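Local coordinates for sulfur oxidation protein soxB (Thermus thermophilus, PDB 2WDD) that hydrolyses sulfur-sulfur bonds as the thiosulfohydrolase of the Sox sulfur-oxidation pathway, using a site with two manganese ions, at residues 133-138 against 162-167; 425-430 against 505-510; 147-152 against 178-183; 218-223 against 262-267. One frame throughout, in Å; residues are numbered along the deposited sequence.

Contact 1: residues 133-138 against 162-167; sequences TWTNSG and SHWEWT. With MN (manganese (II) ion), chain H.
E165 ties the two segments together through its carboxylate. Its OE2 accepts two backbone hydrogen bonds, from T133 N at 2.7 Å on the syn side and from W134 N at 3.1 Å on the anti side, the latter well out of the carboxylate plane. OE1 turns back to its own segment and takes H163 N at 3.0 Å, nearly along the C-O axis. One acid thus grips three backbone N-H groups, and an alanine here would probably leave all three without their acceptor and free the turn that presents H163 to shift.

Packing starts from the same side chain. A bend at chi2 (68°) carries CD off toward the backbone of T133, while CG lies 3.3 Å above one face of the W134 indole, displaced toward its rim. Farther along, W164 packs against T135 and N136. T135 OG1 reaches W164 CB at 3.2 Å, and N136 OD1 lies over one face of the W164 ring, toward its rim, the amide and ring planes 84° apart.

Other polar links hold these groups. T135 OG1 donates to N136 OD1 over 2.8 Å from above the carbonyl plane, and H38, a manganese ligand, also bonds to that oxygen. T167 OG1 donates to W164 O and accepts from a water held weakly by N136 ND2.

H163 ND1 binds manganese at 2.2 Å, with D132, H263 and H286 completing the protein ligands. Two loops leaving the ends of neighbouring parallel strands, each bringing metal ligands, are characteristic of the dinuclear site of the metallophosphoesterase fold.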
# COMPACT_ATOMS: atom_id res chain seq x y z
N THR A 133 1.93 2.83 -8.19
CA THR A 133 0.89 3.53 -8.91
C THR A 133 0.35 2.73 -10.09
O THR A 133 -0.86 2.70 -10.32
CB THR A 133 1.46 4.87 -9.45
OG1 THR A 133 2.11 5.57 -8.38
CG2 THR A 133 0.35 5.73 -10.06
N TRP A 134 1.26 2.17 -10.87
CA TRP A 134 0.91 1.57 -12.16
C TRP A 134 0.19 0.25 -12.18
O TRP A 134 -0.31 -0.16 -13.24
CB TRP A 134 2.18 1.39 -13.00
CG TRP A 134 2.91 2.65 -13.35
CD1 TRP A 134 2.48 3.94 -13.21
CD2 TRP A 134 4.17 2.71 -14.02
NE1 TRP A 134 3.43 4.81 -13.71
CE2 TRP A 134 4.47 4.08 -14.22
CE3 TRP A 134 5.11 1.75 -14.42
CZ2 TRP A 134 5.67 4.50 -14.79
CZ3 TRP A 134 6.29 2.17 -15.00
CH2 TRP A 134 6.56 3.54 -15.19
N THR A 135 0.21 -0.45 -11.05
CA THR A 135 -0.26 -1.82 -10.99
C THR A 135 -1.46 -2.06 -10.10
O THR A 135 -1.91 -1.17 -9.37
CB THR A 135 0.91 -2.70 -10.51
OG1 THR A 135 1.44 -2.16 -9.28
CG2 THR A 135 2.03 -2.71 -11.55
N ASN A 136 -1.95 -3.30 -10.17
CA ASN A 136 -2.98 -3.81 -9.25
C ASN A 136 -4.39 -3.27 -9.38
O ASN A 136 -5.05 -2.96 -8.38
CB ASN A 136 -2.48 -3.73 -7.81
CG ASN A 136 -1.02 -4.12 -7.69
OD1 ASN A 136 -0.18 -3.33 -7.28
ND2 ASN A 136 -0.71 -5.35 -8.09
N SER A 137 -4.89 -3.21 -10.61
CA SER A 137 -6.26 -2.76 -10.83
C SER A 137 -6.70 -3.29 -12.18
O SER A 137 -5.88 -3.75 -12.96
CB SER A 137 -6.34 -1.24 -10.83
OG SER A 137 -5.78 -0.69 -12.02
N GLY A 138 -7.99 -3.22 -12.45
CA GLY A 138 -8.51 -3.66 -13.73
C GLY A 138 -7.90 -2.85 -14.86
O GLY A 138 -7.38 -3.41 -15.83
N SER A 162 9.34 4.05 -7.17
CA SER A 162 8.72 2.78 -7.52
C SER A 162 8.84 1.62 -6.55
O SER A 162 9.67 1.61 -5.65
CB SER A 162 9.34 2.31 -8.84
OG SER A 162 10.67 1.86 -8.62
N HIS A 163 8.00 0.62 -6.81
CA HIS A 163 8.01 -0.66 -6.12
C HIS A 163 7.30 -1.69 -6.99
O HIS A 163 7.95 -2.38 -7.80
CB HIS A 163 7.43 -0.60 -4.71
CG HIS A 163 7.22 -1.96 -4.10
ND1 HIS A 163 6.40 -2.16 -3.01
CD2 HIS A 163 7.67 -3.18 -4.47
CE1 HIS A 163 6.38 -3.45 -2.72
NE2 HIS A 163 7.13 -4.09 -3.59
N TRP A 164 5.97 -1.77 -6.89
CA TRP A 164 5.21 -2.76 -7.67
C TRP A 164 5.28 -2.56 -9.18
O TRP A 164 4.96 -3.47 -9.94
CB TRP A 164 3.75 -2.86 -7.22
CG TRP A 164 3.58 -3.72 -6.00
CD1 TRP A 164 3.71 -3.33 -4.69
CD2 TRP A 164 3.17 -5.08 -5.97
NE1 TRP A 164 3.47 -4.40 -3.85
CE2 TRP A 164 3.13 -5.49 -4.62
CE3 TRP A 164 2.88 -6.02 -6.97
CZ2 TRP A 164 2.82 -6.80 -4.24
CZ3 TRP A 164 2.56 -7.32 -6.58
CH2 TRP A 164 2.54 -7.69 -5.24
N GLU A 165 5.70 -1.38 -9.60
CA GLU A 165 5.87 -1.08 -11.02
C GLU A 165 6.70 -2.18 -11.68
O GLU A 165 6.43 -2.60 -12.82
CB GLU A 165 6.66 0.22 -11.15
CG GLU A 165 5.81 1.49 -11.05
CD GLU A 165 5.19 1.75 -9.68
OE1 GLU A 165 5.79 1.37 -8.65
OE2 GLU A 165 4.13 2.41 -9.66
N TRP A 166 7.72 -2.65 -10.96
CA TRP A 166 8.61 -3.65 -11.51
C TRP A 166 7.99 -5.01 -11.80
O TRP A 166 8.63 -5.84 -12.45
CB TRP A 166 9.86 -3.78 -10.66
CG TRP A 166 10.63 -2.49 -10.67
CD1 TRP A 166 10.55 -1.49 -9.75
CD2 TRP A 166 11.46 -1.99 -11.73
NE1 TRP A 166 11.30 -0.41 -10.15
CE2 TRP A 166 11.87 -0.69 -11.37
CE3 TRP A 166 11.90 -2.52 -12.95
CZ2 TRP A 166 12.74 0.07 -12.15
CZ3 TRP A 166 12.74 -1.75 -13.75
CH2 TRP A 166 13.15 -0.47 -13.34
N THR A 167 6.77 -5.25 -11.31
CA THR A 167 6.12 -6.53 -11.57
C THR A 167 5.58 -6.57 -12.99
O THR A 167 5.03 -7.59 -13.43
CB THR A 167 5.05 -6.90 -10.52
OG1 THR A 167 3.98 -5.96 -10.56
CG2 THR A 167 5.67 -6.95 -9.12
MN MN H . 5.07 -0.79 -1.85
O HOH W 1 1.39 -6.93 -10.04
O HOH W 2 3.28 -0.86 -0.73

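Contact 2: residues 425-430 against 505-510; sequences TGFTYP and AAYGGR
Y507 meets F427 and T425 with one side of its ring. F427 CE2 sits near the plane of that ring at its edge, 3.8 Å from Y507 CE1, and the two planes are 89° apart; farther out, T425 CG2 packs against the Y507 hydroxyl end.

G508 comes next and slides under F427: its CA is 3.9 Å from the ring centroid, over the face, in a CH-pi contact. A side chain at this position would run into F427 CZ, and the backbone has a positive phi of 76° as well. Both polar backbone atoms of G508 reach Y429 through water. One water accepts from G508 N at 2.8 Å and donates to Y429 O at 2.7 Å; a second donates to G508 O at 2.6 Å and lies 2.6 Å from Y429 OH, which also hydrogen-bonds to H226. G509 follows, its N at the edge of the Y429 ring, and R510 NH2 hydrogen-bonds to the backbone oxygens of K223 and H226.

The joint pairs the loop entering strand 431-438 with the end of its antiparallel neighbour 501-507 and the residues that follow, within the C-terminal domain of the 5'-nucleotidase family. Y429 touches W164, which places this loop beside the metal-binding domain.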
# COMPACT_ATOMS: atom_id res chain seq x y z
N THR A 425 -6.70 -8.90 -6.10
CA THR A 425 -5.83 -10.00 -6.51
C THR A 425 -5.13 -9.79 -7.84
O THR A 425 -4.65 -10.76 -8.45
CB THR A 425 -6.61 -11.35 -6.56
OG1 THR A 425 -7.60 -11.30 -7.60
CG2 THR A 425 -7.29 -11.66 -5.22
N GLY A 426 -5.08 -8.54 -8.29
CA GLY A 426 -4.47 -8.18 -9.55
C GLY A 426 -2.96 -8.21 -9.59
O GLY A 426 -2.32 -7.20 -9.94
N PHE A 427 -2.37 -9.33 -9.19
CA PHE A 427 -0.93 -9.55 -9.32
C PHE A 427 -0.67 -9.87 -10.79
O PHE A 427 -1.49 -10.54 -11.42
CB PHE A 427 -0.50 -10.82 -8.57
CG PHE A 427 -0.67 -10.75 -7.08
CD1 PHE A 427 0.42 -10.49 -6.25
CD2 PHE A 427 -1.91 -11.01 -6.49
CE1 PHE A 427 0.28 -10.45 -4.86
CE2 PHE A 427 -2.06 -10.96 -5.10
CZ PHE A 427 -0.98 -10.65 -4.29
N THR A 428 0.50 -9.52 -11.30
CA THR A 428 0.82 -9.95 -12.67
C THR A 428 1.20 -11.44 -12.63
O THR A 428 1.39 -12.05 -13.69
CB THR A 428 1.99 -9.14 -13.26
OG1 THR A 428 3.10 -9.19 -12.36
CG2 THR A 428 1.57 -7.69 -13.56
N TYR A 429 1.35 -11.99 -11.42
CA TYR A 429 1.66 -13.41 -11.20
C TYR A 429 0.61 -13.93 -10.23
O TYR A 429 0.89 -14.16 -9.06
CB TYR A 429 3.07 -13.61 -10.62
CG TYR A 429 3.44 -12.72 -9.44
CD1 TYR A 429 3.55 -13.25 -8.16
CD2 TYR A 429 3.73 -11.37 -9.64
CE1 TYR A 429 3.92 -12.44 -7.09
CE2 TYR A 429 4.07 -10.55 -8.56
CZ TYR A 429 4.19 -11.10 -7.30
OH TYR A 429 4.55 -10.29 -6.24
N PRO A 430 -0.64 -14.04 -10.69
CA PRO A 430 -1.80 -14.36 -9.83
C PRO A 430 -2.08 -15.84 -9.62
O PRO A 430 -3.09 -16.20 -9.02
CB PRO A 430 -2.95 -13.74 -10.62
CG PRO A 430 -2.55 -14.03 -12.06
CD PRO A 430 -1.05 -13.80 -12.09
N ALA A 505 -2.72 -24.34 -0.13
CA ALA A 505 -2.93 -23.55 -1.33
C ALA A 505 -2.36 -22.18 -1.03
O ALA A 505 -2.38 -21.75 0.11
CB ALA A 505 -4.41 -23.45 -1.68
N ALA A 506 -1.77 -21.53 -2.02
CA ALA A 506 -1.20 -20.20 -1.80
C ALA A 506 -1.16 -19.46 -3.11
O ALA A 506 -1.04 -20.06 -4.17
CB ALA A 506 0.22 -20.32 -1.24
N TYR A 507 -1.22 -18.13 -3.04
CA TYR A 507 -1.08 -17.30 -4.23
C TYR A 507 -0.43 -15.99 -3.80
O TYR A 507 -0.46 -15.63 -2.62
CB TYR A 507 -2.44 -17.03 -4.90
CG TYR A 507 -3.32 -16.06 -4.14
CD1 TYR A 507 -3.35 -14.72 -4.50
CD2 TYR A 507 -4.17 -16.49 -3.12
CE1 TYR A 507 -4.15 -13.82 -3.85
CE2 TYR A 507 -4.97 -15.58 -2.43
CZ TYR A 507 -4.96 -14.24 -2.82
OH TYR A 507 -5.75 -13.30 -2.20
N GLY A 508 0.20 -15.31 -4.75
CA GLY A 508 0.82 -14.01 -4.51
C GLY A 508 2.14 -14.00 -3.77
O GLY A 508 2.56 -12.95 -3.26
N GLY A 509 2.83 -15.14 -3.72
CA GLY A 509 4.10 -15.23 -3.02
C GLY A 509 4.98 -16.35 -3.52
O GLY A 509 4.94 -16.71 -4.70
N ARG A 510 5.78 -16.90 -2.61
CA ARG A 510 6.74 -17.95 -2.94
C ARG A 510 6.61 -19.21 -2.10
O ARG A 510 7.49 -20.07 -2.13
CB ARG A 510 8.16 -17.42 -2.70
CG ARG A 510 8.59 -16.38 -3.68
CD ARG A 510 9.93 -15.81 -3.27
NE ARG A 510 10.34 -14.81 -4.23
CZ ARG A 510 11.57 -14.30 -4.28
NH1 ARG A 510 12.50 -14.71 -3.43
NH2 ARG A 510 11.85 -13.40 -5.21
O HOH W 3 0.78 -16.25 -7.31
O HOH W 4 3.61 -10.65 -3.87

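Contact 3: residues 147-152 against 178-183; sequences AVVRWQ and GLFRGE
V149 packs against L179 and F180 where two helices, 146-155 and 170-179, lie together as connections of successive beta-alpha-beta crossovers in the sheet carrying strands 124-129, 159-160 and 183-184. V149 CG1 is anti to its backbone N (chi1 176°); it meets L179 CD2 at 3.8 Å and F180 N at 3.6 Å, lying at the edge of the F180 ring.

In L179, chi1 of 177° sets CG anti to the backbone N, and the two methyls beyond it spread across R150. L179 CD2 lies 4.1 Å above the centre of the R150 guanidinium, and L179 CD1 is 3.8 Å from R150 NH1. R150 runs extended from CG to NE, crossing L179 at about a right angle, and its NE makes a salt bridge with E146.

Q152, extended beyond CG, lays its amide near the F180 ring with the planes 26° apart; Q152 OE1 is 3.5 Å from F180 CD1. The buried amide is satisfied, OE1 accepting from W134 NE1 and NE2 donating to D129. A leucine in its place would probably leave the W134 indole N-H without its acceptor and take one donor from the D129 carboxylate. Beyond the helix end, the chain folds back under F180 so that G182 N sits 3.6 Å above the centre of its ring.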
# COMPACT_ATOMS: atom_id res chain seq x y z
N ALA A 147 -2.52 2.71 -19.22
CA ALA A 147 -3.59 3.66 -18.92
C ALA A 147 -3.29 4.49 -17.67
O ALA A 147 -3.66 5.66 -17.57
CB ALA A 147 -4.92 2.94 -18.79
N VAL A 148 -2.63 3.88 -16.69
CA VAL A 148 -2.27 4.62 -15.48
C VAL A 148 -1.25 5.71 -15.79
O VAL A 148 -1.35 6.82 -15.26
CB VAL A 148 -1.75 3.68 -14.38
CG1 VAL A 148 -1.49 4.48 -13.09
CG2 VAL A 148 -2.71 2.53 -14.15
N VAL A 149 -0.27 5.40 -16.63
CA VAL A 149 0.76 6.37 -17.01
C VAL A 149 0.10 7.51 -17.78
O VAL A 149 0.40 8.69 -17.56
CB VAL A 149 1.88 5.73 -17.85
CG1 VAL A 149 2.88 6.79 -18.31
CG2 VAL A 149 2.58 4.62 -17.07
N ARG A 150 -0.81 7.17 -18.68
CA ARG A 150 -1.51 8.20 -19.44
C ARG A 150 -2.28 9.11 -18.50
O ARG A 150 -2.35 10.32 -18.71
CB ARG A 150 -2.41 7.61 -20.52
CG ARG A 150 -1.62 6.96 -21.65
CD ARG A 150 -2.46 6.63 -22.87
NE ARG A 150 -1.64 6.03 -23.93
CZ ARG A 150 -0.86 6.71 -24.76
NH1 ARG A 150 -0.81 8.03 -24.69
NH2 ARG A 150 -0.13 6.08 -25.67
N TRP A 151 -2.82 8.55 -17.42
CA TRP A 151 -3.51 9.37 -16.44
C TRP A 151 -2.52 10.29 -15.71
O TRP A 151 -2.79 11.48 -15.53
CB TRP A 151 -4.30 8.52 -15.44
CG TRP A 151 -4.65 9.33 -14.26
CD1 TRP A 151 -5.56 10.36 -14.21
CD2 TRP A 151 -3.99 9.33 -12.99
NE1 TRP A 151 -5.54 10.95 -12.98
CE2 TRP A 151 -4.57 10.36 -12.21
CE3 TRP A 151 -2.96 8.57 -12.43
CZ2 TRP A 151 -4.18 10.61 -10.90
CZ3 TRP A 151 -2.57 8.83 -11.13
CH2 TRP A 151 -3.17 9.85 -10.38
N GLN A 152 -1.36 9.75 -15.32
CA GLN A 152 -0.37 10.59 -14.64
C GLN A 152 -0.05 11.80 -15.53
O GLN A 152 0.13 12.92 -15.04
CB GLN A 152 0.92 9.82 -14.37
CG GLN A 152 0.86 8.83 -13.20
CD GLN A 152 2.14 8.03 -13.12
OE1 GLN A 152 2.56 7.42 -14.10
NE2 GLN A 152 2.80 8.06 -11.96
N GLY A 178 9.17 5.82 -21.00
CA GLY A 178 9.27 6.63 -22.21
C GLY A 178 8.01 7.47 -22.35
O GLY A 178 8.06 8.61 -22.82
N LEU A 179 6.88 6.90 -21.96
CA LEU A 179 5.60 7.58 -22.05
C LEU A 179 5.40 8.59 -20.91
O LEU A 179 4.85 9.66 -21.12
CB LEU A 179 4.45 6.57 -22.07
CG LEU A 179 3.02 7.11 -22.09
CD1 LEU A 179 2.74 7.86 -23.41
CD2 LEU A 179 2.02 5.96 -21.90
N PHE A 180 5.84 8.22 -19.71
CA PHE A 180 5.74 9.08 -18.52
C PHE A 180 6.42 10.44 -18.74
O PHE A 180 7.62 10.50 -19.01
CB PHE A 180 6.39 8.33 -17.35
CG PHE A 180 6.30 9.04 -16.02
CD1 PHE A 180 5.09 9.44 -15.51
CD2 PHE A 180 7.46 9.29 -15.29
CE1 PHE A 180 5.01 10.08 -14.27
CE2 PHE A 180 7.40 9.93 -14.06
CZ PHE A 180 6.18 10.32 -13.55
N ARG A 181 5.66 11.52 -18.62
CA ARG A 181 6.21 12.86 -18.85
C ARG A 181 6.90 13.47 -17.64
O ARG A 181 7.64 14.44 -17.76
CB ARG A 181 5.14 13.80 -19.41
CG ARG A 181 4.69 13.42 -20.82
CD ARG A 181 3.45 14.18 -21.25
NE ARG A 181 3.62 15.63 -21.10
CZ ARG A 181 4.21 16.40 -22.00
NH1 ARG A 181 4.68 15.87 -23.13
NH2 ARG A 181 4.33 17.71 -21.79
N GLY A 182 6.70 12.87 -16.47
CA GLY A 182 7.37 13.33 -15.28
C GLY A 182 8.79 12.79 -15.31
O GLY A 182 9.20 12.14 -16.29
N GLU A 183 9.54 13.06 -14.25
CA GLU A 183 10.91 12.58 -14.14
C GLU A 183 11.02 11.53 -13.04
O GLU A 183 10.83 11.82 -11.86
CB GLU A 183 11.90 13.72 -13.87
CG GLU A 183 13.31 13.19 -13.72
CD GLU A 183 14.35 14.26 -13.53
OE1 GLU A 183 15.54 13.94 -13.68
OE2 GLU A 183 13.99 15.41 -13.21

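Contact 4: residues 218-223 against 262-267; sequences SYPYVK and SHNGMQ. With MN (manganese (II) ion), chain H; TBU (tertiary-butyl alcohol), chain E.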
# COMPACT_ATOMS: atom_id res chain seq x y z
N SER A 218 13.48 4.04 -4.25
CA SER A 218 12.55 2.96 -4.56
C SER A 218 12.67 1.85 -3.50
O SER A 218 13.64 1.78 -2.75
CB SER A 218 12.82 2.40 -5.95
OG SER A 218 12.30 3.28 -6.94
N TYR A 219 11.67 0.97 -3.45
CA TYR A 219 11.65 -0.09 -2.45
C TYR A 219 12.91 -0.94 -2.53
O TYR A 219 13.22 -1.47 -3.60
CB TYR A 219 10.42 -0.97 -2.67
CG TYR A 219 10.17 -1.97 -1.57
CD1 TYR A 219 10.07 -1.59 -0.24
CD2 TYR A 219 9.95 -3.31 -1.88
CE1 TYR A 219 9.82 -2.51 0.76
CE2 TYR A 219 9.69 -4.24 -0.88
CZ TYR A 219 9.61 -3.83 0.42
OH TYR A 219 9.33 -4.77 1.41
N PRO A 220 13.62 -1.12 -1.41
CA PRO A 220 14.89 -1.87 -1.46
C PRO A 220 14.76 -3.39 -1.53
O PRO A 220 15.75 -4.08 -1.79
CB PRO A 220 15.59 -1.48 -0.15
CG PRO A 220 14.50 -0.99 0.75
CD PRO A 220 13.47 -0.37 -0.15
N TYR A 221 13.56 -3.91 -1.29
CA TYR A 221 13.38 -5.35 -1.24
C TYR A 221 12.62 -5.96 -2.41
O TYR A 221 12.02 -7.04 -2.29
CB TYR A 221 12.76 -5.74 0.10
CG TYR A 221 13.50 -5.13 1.27
CD1 TYR A 221 14.83 -5.48 1.53
CD2 TYR A 221 12.90 -4.19 2.09
CE1 TYR A 221 15.52 -4.91 2.60
CE2 TYR A 221 13.58 -3.63 3.17
CZ TYR A 221 14.89 -4.00 3.41
OH TYR A 221 15.57 -3.44 4.46
N VAL A 222 12.68 -5.30 -3.55
CA VAL A 222 12.00 -5.81 -4.74
C VAL A 222 12.43 -7.23 -5.11
O VAL A 222 11.61 -8.04 -5.54
CB VAL A 222 12.16 -4.83 -5.93
CG1 VAL A 222 11.46 -5.37 -7.17
CG2 VAL A 222 11.63 -3.44 -5.57
N LYS A 223 13.73 -7.51 -5.02
CA LYS A 223 14.23 -8.81 -5.44
C LYS A 223 13.71 -10.03 -4.69
O LYS A 223 13.47 -11.07 -5.28
CB LYS A 223 15.76 -8.79 -5.57
CG LYS A 223 16.26 -7.69 -6.50
CD LYS A 223 17.68 -7.94 -6.98
CE LYS A 223 17.74 -9.08 -7.99
NZ LYS A 223 17.34 -8.66 -9.36
N SER A 262 10.11 8.78 -0.85
CA SER A 262 10.50 7.42 -0.51
C SER A 262 9.48 6.32 -0.69
O SER A 262 8.28 6.50 -0.42
CB SER A 262 10.88 7.41 0.97
OG SER A 262 11.44 6.18 1.37
N HIS A 263 9.98 5.14 -1.06
CA HIS A 263 9.16 3.94 -1.08
C HIS A 263 9.88 2.88 -0.24
O HIS A 263 9.79 1.69 -0.54
CB HIS A 263 8.82 3.42 -2.47
CG HIS A 263 7.55 2.62 -2.50
ND1 HIS A 263 6.35 3.15 -2.91
CD2 HIS A 263 7.29 1.36 -2.06
CE1 HIS A 263 5.40 2.24 -2.74
NE2 HIS A 263 5.94 1.15 -2.23
N ASN A 264 10.55 3.31 0.83
CA ASN A 264 11.24 2.37 1.72
C ASN A 264 10.29 1.70 2.70
O ASN A 264 10.61 0.63 3.22
CB ASN A 264 12.28 3.10 2.59
CG ASN A 264 13.54 3.50 1.84
OD1 ASN A 264 14.07 2.75 1.03
ND2 ASN A 264 14.09 4.66 2.21
N GLY A 265 9.23 2.42 3.09
CA GLY A 265 8.33 2.04 4.17
C GLY A 265 8.59 3.05 5.29
O GLY A 265 9.75 3.42 5.52
N MET A 266 7.55 3.52 5.97
CA MET A 266 7.75 4.56 6.97
C MET A 266 8.69 4.27 8.14
O MET A 266 9.36 5.18 8.60
CB MET A 266 6.42 5.13 7.46
CG MET A 266 6.58 6.50 8.09
SD MET A 266 4.99 7.29 8.41
CE MET A 266 4.29 6.27 9.69
N GLN A 267 8.72 3.03 8.63
CA GLN A 267 9.59 2.72 9.76
C GLN A 267 11.04 2.74 9.31
O GLN A 267 11.92 3.22 10.03
CB GLN A 267 9.24 1.36 10.36
CG GLN A 267 7.78 1.28 10.84
CD GLN A 267 7.41 2.42 11.78
OE1 GLN A 267 8.10 2.65 12.77
NE2 GLN A 267 6.33 3.13 11.47
MN MN H . 5.07 -0.79 -1.85
O TBU E . 18.47 -5.73 -4.78
C TBU E . 19.45 -6.48 -4.01
C1 TBU E . 20.80 -6.38 -4.66
C2 TBU E . 19.63 -5.99 -2.57
C3 TBU E . 19.03 -7.94 -3.99
O HOH W 2 3.28 -0.86 -0.73
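S218 passes the chain beside the H263 carbonyl, its own hydroxyl bonded to those of S186 and S162. Y219 makes the closest approach: its CA forms a bent CA-H...O contact of 3.2 Å with H263 O. With CG anti to the backbone N (chi1 -171°), the Y219 ring turns an edge to the same oxygen, Y219 CD1 lying 3.3 Å from H263 O, and N264 O sits farther along that edge. Y219 CB rests obliquely against H263 CD2. Through NE2, next to CD2 in the ring, H263 binds manganese at 2.2 Å, while ND1 is hydrogen-bonded to G130 O, fixing its rotation.

P220 then crosses the N264 side chain at about a right angle, its CD 3.4 Å from N264 OD1. N264 N donates to S262 OG over 3.1 Å in an ST turn, and its amide has D269 as polar partner. A type I turn from Y219 to V222 brings Y221 N 3.7 Å above one face of the Y219 ring, toward the rim. K223 follows, with CD 3.2 Å from the oxygen of a bound tertiary-butyl alcohol.

The manganese is shared with D132, H163 and H286, making this one of the strand-end loops of the dinuclear site. The two segments leave adjacent parallel strands, 210-217 and 257-262, and lead into helices 222-225 and 266-273. P220 and Y221 lean on L268 of the second helix, and N264 touches L272.

Overall arrangement
Contacts 1 and 4 are the buried pair at the metal centre: each supplies a histidine to the same manganese ion, each from a loop that follows a strand of a different sheet, and they touch through the S162 and S218 hydroxyls, among other contacts. Contact 1 is crossed by two backbone-to-carboxylate hydrogen bonds, whereas contact 4 has no conventional one across it. Contact 3 lies farther out, about 20 Å from the centre of the chain, and grades from a buried glutamine to an exposed arginine; Q152 links it to W134 of contact 1. Contact 2, partly buried, belongs to the C-terminal domain, mixes aromatic packing with water bridges, and meets contact 1 through G426 and T428 and contact 4 through R510.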